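Local atomic coordinates of alpha-L-rhamnosidase (Aspergillus terreus, PDB entry 6GSZ), a protein that probably hydrolyses terminal non-reducing alpha-L-rhamnose residues from alpha-L-rhamnosides, as a glycoside hydrolase that also binds calcium. Residues A[722-734]-A[740-752]. Sequence-based numbering, arbitrary orientation.
Sequences TEVPSWLYQVVMN and ERWDSMLPNGSIN. With NAG (2-acetamido-2-deoxy-beta-D-glucopyranose), chain F; NAG (2-acetamido-2-deoxy-beta-D-glucopyranose), chain H.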
ATOM      1  N   THR A 722     -17.793  22.204  -5.691  1.00 18.56           N
ATOM      2  CA  THR A 722     -18.474  21.289  -4.803  1.00 20.32           C
ATOM      3  C   THR A 722     -19.631  20.560  -5.474  1.00 18.68           C
ATOM      4  O   THR A 722     -20.227  19.685  -4.811  1.00 19.91           O
ATOM      5  CB  THR A 722     -18.964  21.995  -3.541  1.00 19.47           C
ATOM      6  OG1 THR A 722     -19.834  23.055  -3.940  1.00 22.83           O
ATOM      7  CG2 THR A 722     -17.812  22.525  -2.721  1.00 21.33           C
ATOM      8  N   GLU A 723     -19.958  20.904  -6.725  1.00 19.91           N
ATOM      9  CA  GLU A 723     -20.995  20.205  -7.471  1.00 20.58           C
ATOM     10  C   GLU A 723     -20.390  19.039  -8.247  1.00 19.24           C
ATOM     11  O   GLU A 723     -19.238  19.029  -8.563  1.00 19.22           O
ATOM     12  CB  GLU A 723     -21.754  21.159  -8.407  1.00 26.69           C
ATOM     13  CG  GLU A 723     -22.527  22.233  -7.671  1.00 35.74           C
ATOM     14  CD  GLU A 723     -23.626  22.856  -8.517  1.00 50.53           C
ATOM     15  OE1 GLU A 723     -23.509  22.842  -9.791  1.00 54.15           O
ATOM     16  OE2 GLU A 723     -24.612  23.343  -7.917  1.00 71.75           O
ATOM     17  N   VAL A 724     -21.202  18.012  -8.505  1.00 17.83           N
ATOM     18  CA  VAL A 724     -20.744  16.837  -9.220  1.00 17.04           C
ATOM     19  C   VAL A 724     -20.536  17.182 -10.690  1.00 17.37           C
ATOM     20  O   VAL A 724     -21.335  17.943 -11.266  1.00 19.61           O
ATOM     21  CB  VAL A 724     -21.751  15.691  -9.022  1.00 19.06           C
ATOM     22  CG1 VAL A 724     -23.071  15.937  -9.732  1.00 21.80           C
ATOM     23  CG2 VAL A 724     -21.193  14.349  -9.465  1.00 18.97           C
ATOM     24  N   PRO A 725     -19.502  16.652 -11.382  1.00 17.09           N
ATOM     25  CA  PRO A 725     -18.381  15.894 -10.806  1.00 16.31           C
ATOM     26  C   PRO A 725     -17.223  16.784 -10.327  1.00 16.46           C
ATOM     27  O   PRO A 725     -16.810  17.726 -11.045  1.00 17.44           O
ATOM     28  CB  PRO A 725     -17.949  15.056 -12.023  1.00 15.68           C
ATOM     29  CG  PRO A 725     -18.139  15.949 -13.198  1.00 16.25           C
ATOM     30  CD  PRO A 725     -19.394  16.729 -12.852  1.00 16.94           C
ATOM     31  N   SER A 726     -16.664  16.465  -9.163  1.00 15.85           N
ATOM     32  CA  SER A 726     -15.553  17.181  -8.562  1.00 16.01           C
ATOM     33  C   SER A 726     -15.077  16.390  -7.342  1.00 14.21           C
ATOM     34  O   SER A 726     -15.742  15.443  -6.903  1.00 16.44           O
ATOM     35  CB  SER A 726     -15.946  18.588  -8.131  1.00 16.70           C
ATOM     36  OG  SER A 726     -16.901  18.518  -7.088  1.00 16.74           O
ATOM     37  N   TRP A 727     -13.939  16.752  -6.783  1.00 16.07           N
ATOM     38  CA  TRP A 727     -13.470  16.118  -5.542  1.00 14.48           C
ATOM     39  C   TRP A 727     -14.312  16.506  -4.318  1.00 15.53           C
ATOM     40  O   TRP A 727     -14.714  15.650  -3.532  1.00 15.52           O
ATOM     41  CB  TRP A 727     -12.012  16.443  -5.292  1.00 14.00           C
ATOM     42  CG  TRP A 727     -11.088  15.863  -6.306  1.00 15.05           C
ATOM     43  CD1 TRP A 727     -10.526  14.626  -6.274  1.00 15.40           C
ATOM     44  CD2 TRP A 727     -10.554  16.508  -7.474  1.00 14.53           C
ATOM     45  NE1 TRP A 727      -9.742  14.425  -7.375  1.00 14.53           N
ATOM     46  CE2 TRP A 727      -9.714  15.578  -8.116  1.00 14.93           C
ATOM     47  CE3 TRP A 727     -10.731  17.765  -8.053  1.00 16.56           C
ATOM     48  CZ2 TRP A 727      -9.050  15.863  -9.307  1.00 14.81           C
ATOM     49  CZ3 TRP A 727     -10.082  18.047  -9.235  1.00 17.32           C
ATOM     50  CH2 TRP A 727      -9.248  17.111  -9.844  1.00 15.91           C
ATOM     51  N   LEU A 728     -14.596  17.800  -4.151  1.00 15.50           N
ATOM     52  CA  LEU A 728     -15.249  18.249  -2.922  1.00 15.23           C
ATOM     53  C   LEU A 728     -16.732  17.913  -2.924  1.00 16.30           C
ATOM     54  O   LEU A 728     -17.332  17.928  -1.850  1.00 17.14           O
ATOM     55  CB  LEU A 728     -15.034  19.755  -2.711  1.00 16.18           C
ATOM     56  CG  LEU A 728     -13.596  20.173  -2.508  1.00 17.57           C
ATOM     57  CD1 LEU A 728     -13.514  21.646  -2.112  1.00 17.27           C
ATOM     58  CD2 LEU A 728     -12.863  19.296  -1.519  1.00 16.11           C
ATOM     59  N   TYR A 729     -17.306  17.582  -4.082  1.00 15.87           N
ATOM     60  CA  TYR A 729     -18.671  17.036  -4.061  1.00 15.51           C
ATOM     61  C   TYR A 729     -18.709  15.830  -3.125  1.00 15.63           C
ATOM     62  O   TYR A 729     -19.631  15.666  -2.348  1.00 16.26           O
ATOM     63  CB  TYR A 729     -19.117  16.642  -5.461  1.00 16.34           C
ATOM     64  CG  TYR A 729     -20.342  15.775  -5.505  1.00 15.40           C
ATOM     65  CD1 TYR A 729     -21.578  16.320  -5.259  1.00 16.50           C
ATOM     66  CD2 TYR A 729     -20.264  14.426  -5.793  1.00 16.93           C
ATOM     67  CE1 TYR A 729     -22.718  15.535  -5.295  1.00 17.64           C
ATOM     68  CE2 TYR A 729     -21.383  13.616  -5.837  1.00 18.12           C
ATOM     69  CZ  TYR A 729     -22.625  14.180  -5.585  1.00 20.33           C
ATOM     70  OH  TYR A 729     -23.743  13.395  -5.623  1.00 21.30           O
ATOM     71  N   GLN A 730     -17.704  14.960  -3.255  1.00 15.28           N
ATOM     72  CA  GLN A 730     -17.720  13.734  -2.448  1.00 14.03           C
ATOM     73  C   GLN A 730     -17.602  14.090  -0.956  1.00 15.02           C
ATOM     74  O   GLN A 730     -18.255  13.471  -0.125  1.00 16.51           O
ATOM     75  CB  GLN A 730     -16.613  12.764  -2.898  1.00 14.94           C
ATOM     76  CG  GLN A 730     -16.628  12.497  -4.387  1.00 16.04           C
ATOM     77  CD  GLN A 730     -15.698  11.406  -4.863  1.00 15.73           C
ATOM     78  OE1 GLN A 730     -14.720  11.074  -4.192  1.00 14.98           O
ATOM     79  NE2 GLN A 730     -15.986  10.844  -6.039  1.00 15.88           N
ATOM     80  N   VAL A 731     -16.881  15.173  -0.634  1.00 15.05           N
ATOM     81  CA  VAL A 731     -16.698  15.640   0.737  1.00 15.53           C
ATOM     82  C   VAL A 731     -18.029  16.200   1.304  1.00 16.96           C
ATOM     83  O   VAL A 731     -18.451  15.889   2.438  1.00 18.08           O
ATOM     84  CB  VAL A 731     -15.565  16.692   0.803  1.00 16.70           C
ATOM     85  CG1 VAL A 731     -15.475  17.293   2.189  1.00 17.85           C
ATOM     86  CG2 VAL A 731     -14.216  16.047   0.438  1.00 15.97           C
ATOM     87  N   VAL A 732     -18.700  17.049   0.534  1.00 17.56           N
ATOM     88  CA  VAL A 732     -19.911  17.698   1.025  1.00 18.47           C
ATOM     89  C   VAL A 732     -21.066  16.691   1.061  1.00 19.88           C
ATOM     90  O   VAL A 732     -22.038  16.974   1.744  1.00 22.54           O
ATOM     91  CB  VAL A 732     -20.248  19.000   0.272  1.00 19.99           C
ATOM     92  CG1 VAL A 732     -19.104  20.005   0.340  1.00 20.73           C
ATOM     93  CG2 VAL A 732     -20.710  18.766  -1.156  1.00 22.63           C
ATOM     94  N   MET A 733     -20.939  15.533   0.388  1.00 17.66           N
ATOM     95  CA  MET A 733     -21.924  14.439   0.488  1.00 16.51           C
ATOM     96  C   MET A 733     -21.589  13.499   1.659  1.00 18.72           C
ATOM     97  O   MET A 733     -22.161  12.421   1.778  1.00 21.63           O
ATOM     98  CB  MET A 733     -21.956  13.656  -0.820  1.00 18.08           C
ATOM     99  CG  MET A 733     -22.544  14.435  -1.973  1.00 20.74           C
ATOM    100  SD  MET A 733     -24.300  14.785  -1.760  1.00 22.98           S
ATOM    101  CE  MET A 733     -24.988  13.144  -1.906  1.00 25.61           C
ATOM    102  N   ASN A 734     -20.712  13.944   2.552  1.00 17.84           N
ATOM    103  CA  ASN A 734     -20.304  13.254   3.797  1.00 18.74           C
ATOM    104  C   ASN A 734     -19.407  12.073   3.476  1.00 18.13           C
ATOM    105  O   ASN A 734     -19.277  11.156   4.282  1.00 18.64           O
ATOM    106  CB  ASN A 734     -21.471  12.768   4.659  1.00 19.72           C
ATOM    107  CG  ASN A 734     -22.318  13.911   5.116  1.00 28.72           C
ATOM    108  OD1 ASN A 734     -21.772  14.989   5.345  1.00 28.99           O
ATOM    109  ND2 ASN A 734     -23.615  13.654   5.217  1.00 34.22           N
ATOM    110  N   GLU A 740     -14.836   5.509  -6.192  1.00 13.23           N
ATOM    111  CA  GLU A 740     -14.473   4.966  -7.497  1.00 12.51           C
ATOM    112  C   GLU A 740     -14.927   5.880  -8.632  1.00 15.24           C
ATOM    113  O   GLU A 740     -14.148   6.156  -9.550  1.00 14.48           O
ATOM    114  CB  GLU A 740     -15.105   3.589  -7.615  1.00 14.01           C
ATOM    115  CG  GLU A 740     -14.885   2.852  -8.919  1.00 14.21           C
ATOM    116  CD  GLU A 740     -15.467   1.448  -8.957  1.00 14.97           C
ATOM    117  OE1 GLU A 740     -16.526   1.229  -8.316  1.00 15.27           O
ATOM    118  OE2 GLU A 740     -14.844   0.600  -9.661  1.00 14.52           O
ATOM    119  N   ARG A 741     -16.214   6.225  -8.616  1.00 13.90           N
ATOM    120  CA  ARG A 741     -16.807   7.091  -9.585  1.00 15.69           C
ATOM    121  C   ARG A 741     -16.899   8.510  -9.007  1.00 16.33           C
ATOM    122  O   ARG A 741     -17.133   8.700  -7.817  1.00 16.17           O
ATOM    123  CB  ARG A 741     -18.246   6.675  -9.850  1.00 14.62           C
ATOM    124  CG  ARG A 741     -18.393   5.255 -10.364  1.00 15.17           C
ATOM    125  CD  ARG A 741     -19.846   4.838 -10.412  1.00 15.78           C
ATOM    126  NE  ARG A 741     -20.057   3.576 -11.127  1.00 15.03           N
ATOM    127  CZ  ARG A 741     -20.079   3.439 -12.459  1.00 15.63           C
ATOM    128  NH1 ARG A 741     -20.023   4.509 -13.272  1.00 15.91           N
ATOM    129  NH2 ARG A 741     -20.163   2.221 -12.975  1.00 15.91           N
ATOM    130  N   TRP A 742     -16.785   9.509  -9.880  1.00 15.66           N
ATOM    131  CA  TRP A 742     -17.040  10.887  -9.427  1.00 15.47           C
ATOM    132  C   TRP A 742     -18.406  10.929  -8.714  1.00 14.55           C
ATOM    133  O   TRP A 742     -18.579  11.562  -7.635  1.00 16.58           O
ATOM    134  CB  TRP A 742     -16.954  11.883 -10.598  1.00 15.57           C
ATOM    135  CG  TRP A 742     -15.583  11.934 -11.204  1.00 14.37           C
ATOM    136  CD1 TRP A 742     -15.180  11.475 -12.411  1.00 13.49           C
ATOM    137  CD2 TRP A 742     -14.435  12.522 -10.595  1.00 14.46           C
ATOM    138  NE1 TRP A 742     -13.838  11.704 -12.595  1.00 14.54           N
ATOM    139  CE2 TRP A 742     -13.355  12.314 -11.473  1.00 13.03           C
ATOM    140  CE3 TRP A 742     -14.203  13.133  -9.352  1.00 14.60           C
ATOM    141  CZ2 TRP A 742     -12.087  12.808 -11.206  1.00 14.38           C
ATOM    142  CZ3 TRP A 742     -12.942  13.610  -9.089  1.00 15.75           C
ATOM    143  CH2 TRP A 742     -11.896  13.411  -9.993  1.00 15.84           C
ATOM    144  N   ASP A 743     -19.358  10.182  -9.277  1.00 16.84           N
ATOM    145  CA  ASP A 743     -20.754  10.175  -8.805  1.00 16.48           C
ATOM    146  C   ASP A 743     -21.127   8.799  -8.218  1.00 16.94           C
ATOM    147  O   ASP A 743     -22.210   8.296  -8.509  1.00 16.59           O
ATOM    148  CB  ASP A 743     -21.721  10.564  -9.952  1.00 16.95           C
ATOM    149  CG  ASP A 743     -21.593   9.714 -11.214  1.00 18.65           C
ATOM    150  OD1 ASP A 743     -20.656   8.860 -11.289  1.00 20.49           O
ATOM    151  OD2 ASP A 743     -22.333   9.972 -12.167  1.00 25.10           O
ATOM    152  N   SER A 744     -20.290   8.191  -7.364  1.00 15.19           N
ATOM    153  CA  SER A 744     -20.682   6.902  -6.776  1.00 16.09           C
ATOM    154  C   SER A 744     -22.011   7.083  -6.046  1.00 16.30           C
ATOM    155  O   SER A 744     -22.822   6.156  -6.010  1.00 17.81           O
ATOM    156  CB  SER A 744     -19.632   6.343  -5.854  1.00 16.78           C
ATOM    157  OG  SER A 744     -18.583   5.688  -6.571  1.00 15.92           O
ATOM    158  N   MET A 745     -22.201   8.242  -5.400  1.00 16.04           N
ATOM    159  CA  MET A 745     -23.537   8.647  -4.890  1.00 16.61           C
ATOM    160  C   MET A 745     -24.022   9.858  -5.698  1.00 17.78           C
ATOM    161  O   MET A 745     -23.223  10.771  -5.975  1.00 19.03           O
ATOM    162  CB  MET A 745     -23.478   9.038  -3.409  1.00 19.75           C
ATOM    163  CG  MET A 745     -24.820   9.375  -2.763  1.00 21.29           C
ATOM    164  SD  MET A 745     -24.672   9.498  -0.947  1.00 28.95           S
ATOM    165  CE  MET A 745     -24.503   7.751  -0.534  1.00 26.31           C
ATOM    166  N   LEU A 746     -25.308   9.857  -6.058  1.00 20.23           N
ATOM    167  CA  LEU A 746     -25.921  10.956  -6.782  1.00 20.17           C
ATOM    168  C   LEU A 746     -26.373  12.020  -5.778  1.00 22.17           C
ATOM    169  O   LEU A 746     -26.485  11.781  -4.581  1.00 20.89           O
ATOM    170  CB  LEU A 746     -27.082  10.401  -7.616  1.00 22.42           C
ATOM    171  CG  LEU A 746     -26.746   9.193  -8.489  1.00 25.13           C
ATOM    172  CD1 LEU A 746     -27.977   8.749  -9.259  1.00 30.95           C
ATOM    173  CD2 LEU A 746     -25.598   9.480  -9.449  1.00 26.17           C
ATOM    174  N   PRO A 747     -26.582  13.290  -6.191  1.00 23.31           N
ATOM    175  CA  PRO A 747     -26.862  14.352  -5.220  1.00 25.34           C
ATOM    176  C   PRO A 747     -28.049  14.182  -4.262  1.00 26.78           C
ATOM    177  O   PRO A 747     -28.008  14.747  -3.157  1.00 30.69           O
ATOM    178  CB  PRO A 747     -27.035  15.613  -6.095  1.00 25.93           C
ATOM    179  CG  PRO A 747     -26.259  15.275  -7.369  1.00 26.00           C
ATOM    180  CD  PRO A 747     -26.443  13.779  -7.565  1.00 25.28           C
ATOM    181  N   ASN A 748     -29.037  13.355  -4.609  1.00 26.53           N
ATOM    182  CA  ASN A 748     -30.195  13.141  -3.683  1.00 30.73           C
ATOM    183  C   ASN A 748     -29.918  11.984  -2.722  1.00 29.19           C
ATOM    184  O   ASN A 748     -30.758  11.658  -1.901  1.00 32.17           O
ATOM    185  CB  ASN A 748     -31.504  12.834  -4.405  1.00 35.24           C
ATOM    186  CG  ASN A 748     -31.364  11.688  -5.376  1.00 33.12           C
ATOM    187  OD1 ASN A 748     -30.395  10.914  -5.333  1.00 32.65           O
ATOM    188  ND2 ASN A 748     -32.335  11.583  -6.262  1.00 35.76           N
ATOM    189  N   GLY A 749     -28.765  11.327  -2.855  1.00 27.31           N
ATOM    190  CA  GLY A 749     -28.391  10.302  -1.896  1.00 29.62           C
ATOM    191  C   GLY A 749     -28.465   8.906  -2.468  1.00 26.79           C
ATOM    192  O   GLY A 749     -28.055   7.973  -1.785  1.00 29.34           O
ATOM    193  N   SER A 750     -29.060   8.742  -3.652  1.00 23.74           N
ATOM    194  CA  SER A 750     -29.135   7.429  -4.311  1.00 23.86           C
ATOM    195  C   SER A 750     -27.752   6.992  -4.796  1.00 20.35           C
ATOM    196  O   SER A 750     -26.949   7.834  -5.206  1.00 22.14           O
ATOM    197  CB  SER A 750     -30.081   7.464  -5.476  1.00 28.18           C
ATOM    198  OG  SER A 750     -31.407   7.575  -5.005  1.00 31.05           O
ATOM    199  N   ILE A 751     -27.499   5.675  -4.748  1.00 19.56           N
ATOM    200  CA  ILE A 751     -26.258   5.113  -5.242  1.00 18.11           C
ATOM    201  C   ILE A 751     -26.322   5.064  -6.769  1.00 18.20           C
ATOM    202  O   ILE A 751     -27.362   4.843  -7.351  1.00 21.51           O
ATOM    203  CB  ILE A 751     -25.964   3.736  -4.592  1.00 20.01           C
ATOM    204  CG1 ILE A 751     -25.858   3.859  -3.073  1.00 21.90           C
ATOM    205  CG2 ILE A 751     -24.718   3.078  -5.183  1.00 20.62           C
ATOM    206  CD1 ILE A 751     -25.703   2.500  -2.362  1.00 22.96           C
ATOM    207  N   ASN A 752     -25.173   5.320  -7.414  1.00 18.23           N
ATOM    208  CA  ASN A 752     -25.050   5.194  -8.845  1.00 18.20           C
ATOM    209  C   ASN A 752     -25.649   3.856  -9.284  1.00 18.72           C
ATOM    210  O   ASN A 752     -25.383   2.834  -8.653  1.00 19.55           O
ATOM    211  CB  ASN A 752     -23.589   5.277  -9.253  1.00 17.34           C
ATOM    212  CG  ASN A 752     -23.403   5.411 -10.743  1.00 17.47           C
ATOM    213  OD1 ASN A 752     -23.658   4.483 -11.510  1.00 20.20           O
ATOM    214  ND2 ASN A 752     -22.922   6.581 -11.153  1.00 18.80           N
TER
HETATM  215  C1  NAG F   1     -32.222  10.565  -7.239  1.00 34.55           C
HETATM  216  C2  NAG F   1     -33.558  10.135  -7.734  1.00 42.37           C
HETATM  217  C3  NAG F   1     -33.449   9.510  -9.112  1.00 44.55           C
HETATM  218  C4  NAG F   1     -32.646  10.395 -10.071  1.00 41.53           C
HETATM  219  C5  NAG F   1     -31.273  10.656  -9.459  1.00 38.09           C
HETATM  220  C6  NAG F   1     -30.283  11.533 -10.241  1.00 39.38           C
HETATM  221  C7  NAG F   1     -34.952   9.623  -5.772  1.00 56.43           C
HETATM  222  C8  NAG F   1     -35.468   8.501  -4.921  1.00 61.31           C
HETATM  223  N2  NAG F   1     -34.128   9.226  -6.757  1.00 49.50           N
HETATM  224  O3  NAG F   1     -34.797   9.409  -9.573  1.00 56.78           O
HETATM  225  O4  NAG F   1     -32.582   9.737 -11.346  1.00 42.56           O
HETATM  226  O5  NAG F   1     -31.532  11.336  -8.234  1.00 36.45           O
HETATM  227  O6  NAG F   1     -30.788  12.852 -10.440  1.00 42.43           O
HETATM  228  O7  NAG F   1     -35.300  10.786  -5.563  1.00 69.55           O
HETATM  229  C1  NAG H 920     -24.646  14.579   5.600  1.00 37.73           C
HETATM  230  C2  NAG H 920     -25.962  14.076   4.969  1.00 41.01           C
HETATM  231  C3  NAG H 920     -27.090  15.021   5.325  1.00 44.25           C
HETATM  232  C4  NAG H 920     -27.126  15.224   6.833  1.00 42.35           C
HETATM  233  C5  NAG H 920     -25.748  15.617   7.381  1.00 42.39           C
HETATM  234  C6  NAG H 920     -25.768  15.684   8.896  1.00 47.09           C
HETATM  235  C7  NAG H 920     -25.855  12.701   2.896  1.00 41.89           C
HETATM  236  C8  NAG H 920     -25.674  12.739   1.403  1.00 41.56           C
HETATM  237  N2  NAG H 920     -25.866  13.896   3.521  1.00 36.17           N
HETATM  238  O3  NAG H 920     -28.329  14.460   4.884  1.00 48.65           O
HETATM  239  O4  NAG H 920     -28.069  16.242   7.106  1.00 55.33           O
HETATM  240  O5  NAG H 920     -24.755  14.656   7.004  1.00 41.34           O
HETATM  241  O6  NAG H 920     -24.448  15.991   9.344  1.00 55.70           O
HETATM  242  O7  NAG H 920     -25.953  11.598   3.446  1.00 51.31           O
HETATM  243  O   HOH W   1     -17.786  14.086  -7.930  1.00 28.71           O
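The backbones come nearest at Pro725, just ahead of the short helix 727-732 of the six-hairpin glycosidase domain, and Trp742, in the irregular segment 740-752, with CA atoms 5.4 Å apart. The edge of Trp742 meets the face of Trp727 in a T-shaped stack, planes at 84°, with Trp742 CH2 3.5 Å from Trp727 NE1. Both indoles donate outside the pair, Trp727 to Val764 O and Trp742 to Thr694 O, which should restrain their rotation. Pro725, after a cis peptide bond, sets its CB 3.6 Å from Trp742 CB.

The carbonyl of Trp742 is gripped twice: Gln730 NE2 donates to its O almost straight (174°, 3.1 Å), from above the carbonyl plane, and a water held by Ser726 N donates to the same oxygen. Gln730 OE1 accepts from Trp739 N, so both ends of the amide are engaged. Ser726 is the helix N-cap, its OG accepting from Tyr729 N.

With CG anti to the backbone N (chi1 166°), Tyr729 reaches the loop backbone, where its OH donates to Met745 O at 2.7 Å. Val724 CB lies over the centre of one ring face and Met733 CG over the rim of the other, while Pro747 crosses the phenol end at about a right angle. A type I turn, Leu746 to Gly749, carries the glycan on Asn748; Glu740, at the start of segment 740-752, touches the bound glucose and salt-bridges Arg464. The folded-back chain of Met733 places CE 3.8 Å from Met745 SD and against C8 of the N-acetylglucosamine on Asn734.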